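Local structure of cellulosomal scaffoldin (Acetivibrio cellulolyticus, 4WI0) at residues B[67-72]-B[85-90]. The protein serves as a cellulosomal scaffoldin and probably hydrolyses cellulose; this piece is its C-terminal X module and dockerin, in complex with a type II cohesin. The protein carries 1 engineered substitution. Numbering follows the deposited sequence.
Sequences REIANV and SPILMW
Arg67 has CG anti to its backbone N (chi1 -177°), and with its chain extended from CG to NE it carries the guanidinium across to the backbone of Leu88. There NH1 donates to Leu88 O at 2.7 Å. The bond is short but bent, with an N-H...O angle of 138°; NH1 lies on a lone pair in the carbonyl plane, and the oxygen lies close to the guanidinium plane. A water accepts from both Arg67 NH1 (3.0 Å) and Leu88 N (2.9 Å), so both backbone polar groups of Leu88 are engaged, one directly and one through the water. Ile87 CG2 lies over one guanidinium face, 3.7 Å from Arg67 NH1. At the root of the arginine, Met89, bent at chi2 (-68°), brings SD to 3.6 Å from Arg67 CB. Farther along, Ile69 and Ile87 meet tip to tip, CD1 to CD1 at 3.7 Å. The strands run roughly antiparallel, their axes 9.4 Å apart, without backbone pairing to each other. Strand 67-74 is outermost in its sheet and hydrogen-bonds to strand 53-60; strand 78-89 is outermost in the other and pairs through Ile87 with strand 2-10. Side chains thus join the edges of two sheets in the X module, a beta-sandwich. Just beyond, Trp90 stacks on His148 and its backbone N hydrogen-bonds to Tyr156 OH, leading toward the calcium-binding dockerin. The chemistry is mixed: an isoleucine methyl covers one face of a cationic group, and the thioether packs on the aliphatic base of the same arginine; the charge would polarise the Leu88 carbonyl, while arginine and water satisfy backbone groups at a sheet edge.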
loop_
_atom_site.group_PDB
_atom_site.type_symbol
_atom_site.label_atom_id
_atom_site.label_comp_id
_atom_site.label_asym_id
_atom_site.label_seq_id
_atom_site.Cartn_x
_atom_site.Cartn_y
_atom_site.Cartn_z
ATOM N N ARG B 67 -16.805 13.782 -2.713
ATOM C CA ARG B 67 -17.815 13.205 -3.588
ATOM C C ARG B 67 -19.069 14.068 -3.616
ATOM O O ARG B 67 -19.489 14.607 -2.591
ATOM C CB ARG B 67 -18.173 11.785 -3.123
ATOM C CG ARG B 67 -19.178 11.069 -4.017
ATOM C CD ARG B 67 -19.191 9.569 -3.776
ATOM N NE ARG B 67 -19.982 8.861 -4.782
ATOM C CZ ARG B 67 -19.934 7.547 -5.015
ATOM N NH1 ARG B 67 -19.119 6.750 -4.329
ATOM N NH2 ARG B 67 -20.705 7.025 -5.963
ATOM N N GLU B 68 -19.664 14.191 -4.799
ATOM C CA GLU B 68 -20.964 14.840 -4.940
ATOM C C GLU B 68 -21.934 13.872 -5.604
ATOM O O GLU B 68 -21.606 13.241 -6.616
ATOM C CB GLU B 68 -20.843 16.142 -5.738
ATOM C CG GLU B 68 -20.101 17.230 -4.981
ATOM C CD GLU B 68 -20.013 18.545 -5.740
ATOM O OE1 GLU B 68 -20.800 19.462 -5.440
ATOM O OE2 GLU B 68 -19.160 18.674 -6.643
ATOM N N ILE B 69 -23.118 13.740 -5.014
ATOM C CA ILE B 69 -24.160 12.903 -5.570
ATOM C C ILE B 69 -25.279 13.819 -6.032
ATOM O O ILE B 69 -25.923 14.475 -5.220
ATOM C CB ILE B 69 -24.698 11.898 -4.535
ATOM C CG1 ILE B 69 -23.544 11.053 -3.983
ATOM C CG2 ILE B 69 -25.786 11.024 -5.159
ATOM C CD1 ILE B 69 -23.942 10.117 -2.859
ATOM N N ALA B 70 -25.496 13.860 -7.342
ATOM C CA ALA B 70 -26.496 14.745 -7.946
ATOM C C ALA B 70 -27.895 14.140 -7.928
ATOM O O ALA B 70 -28.061 12.924 -7.778
ATOM C CB ALA B 70 -26.093 15.059 -9.379
ATOM N N ASN B 71 -28.901 15.000 -8.082
ATOM C CA ASN B 71 -30.285 14.565 -8.295
ATOM C C ASN B 71 -30.796 13.613 -7.216
ATOM O O ASN B 71 -31.394 12.581 -7.524
ATOM C CB ASN B 71 -30.424 13.919 -9.686
ATOM C CG ASN B 71 -29.947 14.833 -10.802
ATOM O OD1 ASN B 71 -30.372 15.975 -10.885
ATOM N ND2 ASN B 71 -29.057 14.337 -11.662
ATOM N N VAL B 72 -30.550 13.960 -5.955
ATOM C CA VAL B 72 -31.097 13.212 -4.836
ATOM C C VAL B 72 -32.490 13.777 -4.556
ATOM O O VAL B 72 -32.642 14.891 -4.038
ATOM C CB VAL B 72 -30.201 13.289 -3.580
ATOM C CG1 VAL B 72 -30.776 12.427 -2.464
ATOM C CG2 VAL B 72 -28.782 12.849 -3.909
ATOM N N SER B 85 -24.624 -2.258 0.706
ATOM C CA SER B 85 -24.290 -1.488 -0.495
ATOM C C SER B 85 -24.098 -0.006 -0.129
ATOM O O SER B 85 -24.940 0.830 -0.434
ATOM C CB SER B 85 -25.389 -1.679 -1.544
ATOM O OG SER B 85 -25.128 -0.928 -2.717
ATOM N N PRO B 86 -22.992 0.318 0.557
ATOM C CA PRO B 86 -22.735 1.687 0.987
ATOM C C PRO B 86 -22.235 2.569 -0.147
ATOM O O PRO B 86 -21.869 2.070 -1.205
ATOM C CB PRO B 86 -21.605 1.530 2.001
ATOM C CG PRO B 86 -20.886 0.312 1.548
ATOM C CD PRO B 86 -21.954 -0.609 1.039
ATOM N N ILE B 87 -22.209 3.867 0.108
ATOM C CA ILE B 87 -21.498 4.816 -0.751
ATOM C C ILE B 87 -20.010 4.703 -0.403
ATOM O O ILE B 87 -19.624 4.797 0.767
ATOM C CB ILE B 87 -22.013 6.246 -0.531
ATOM C CG1 ILE B 87 -23.478 6.336 -0.954
ATOM C CG2 ILE B 87 -21.176 7.268 -1.290
ATOM C CD1 ILE B 87 -24.209 7.503 -0.323
ATOM N N LEU B 88 -19.188 4.469 -1.417
ATOM C CA LEU B 88 -17.758 4.357 -1.219
ATOM C C LEU B 88 -17.074 5.711 -1.370
ATOM O O LEU B 88 -17.475 6.520 -2.201
ATOM C CB LEU B 88 -17.178 3.329 -2.186
ATOM C CG LEU B 88 -17.692 1.900 -1.957
ATOM C CD1 LEU B 88 -16.938 0.919 -2.831
ATOM C CD2 LEU B 88 -17.592 1.485 -0.500
ATOM N N MET B 89 -16.071 5.952 -0.520
ATOM C CA MET B 89 -15.221 7.147 -0.585
ATOM C C MET B 89 -13.758 6.741 -0.823
ATOM O O MET B 89 -13.260 5.785 -0.202
ATOM C CB MET B 89 -15.331 7.956 0.705
ATOM C CG MET B 89 -16.680 8.641 0.896
ATOM S SD MET B 89 -16.947 9.974 -0.296
ATOM C CE MET B 89 -15.778 11.162 0.346
ATOM N N TRP B 90 -13.075 7.464 -1.716
ATOM C CA TRP B 90 -11.698 7.096 -2.112
ATOM C C TRP B 90 -10.640 7.864 -1.322
ATOM O O TRP B 90 -10.521 9.097 -1.441
ATOM C CB TRP B 90 -11.474 7.323 -3.610
ATOM C CG TRP B 90 -12.488 6.650 -4.502
ATOM C CD1 TRP B 90 -13.334 5.631 -4.167
ATOM C CD2 TRP B 90 -12.733 6.939 -5.882
ATOM N NE1 TRP B 90 -14.095 5.278 -5.252
ATOM C CE2 TRP B 90 -13.746 6.065 -6.317
ATOM C CE3 TRP B 90 -12.194 7.858 -6.792
ATOM C CZ2 TRP B 90 -14.235 6.077 -7.624
ATOM C CZ3 TRP B 90 -12.679 7.871 -8.090
ATOM C CH2 TRP B 90 -13.688 6.988 -8.493
HETATM O O HOH W 1 -19.934 3.916 -4.181
#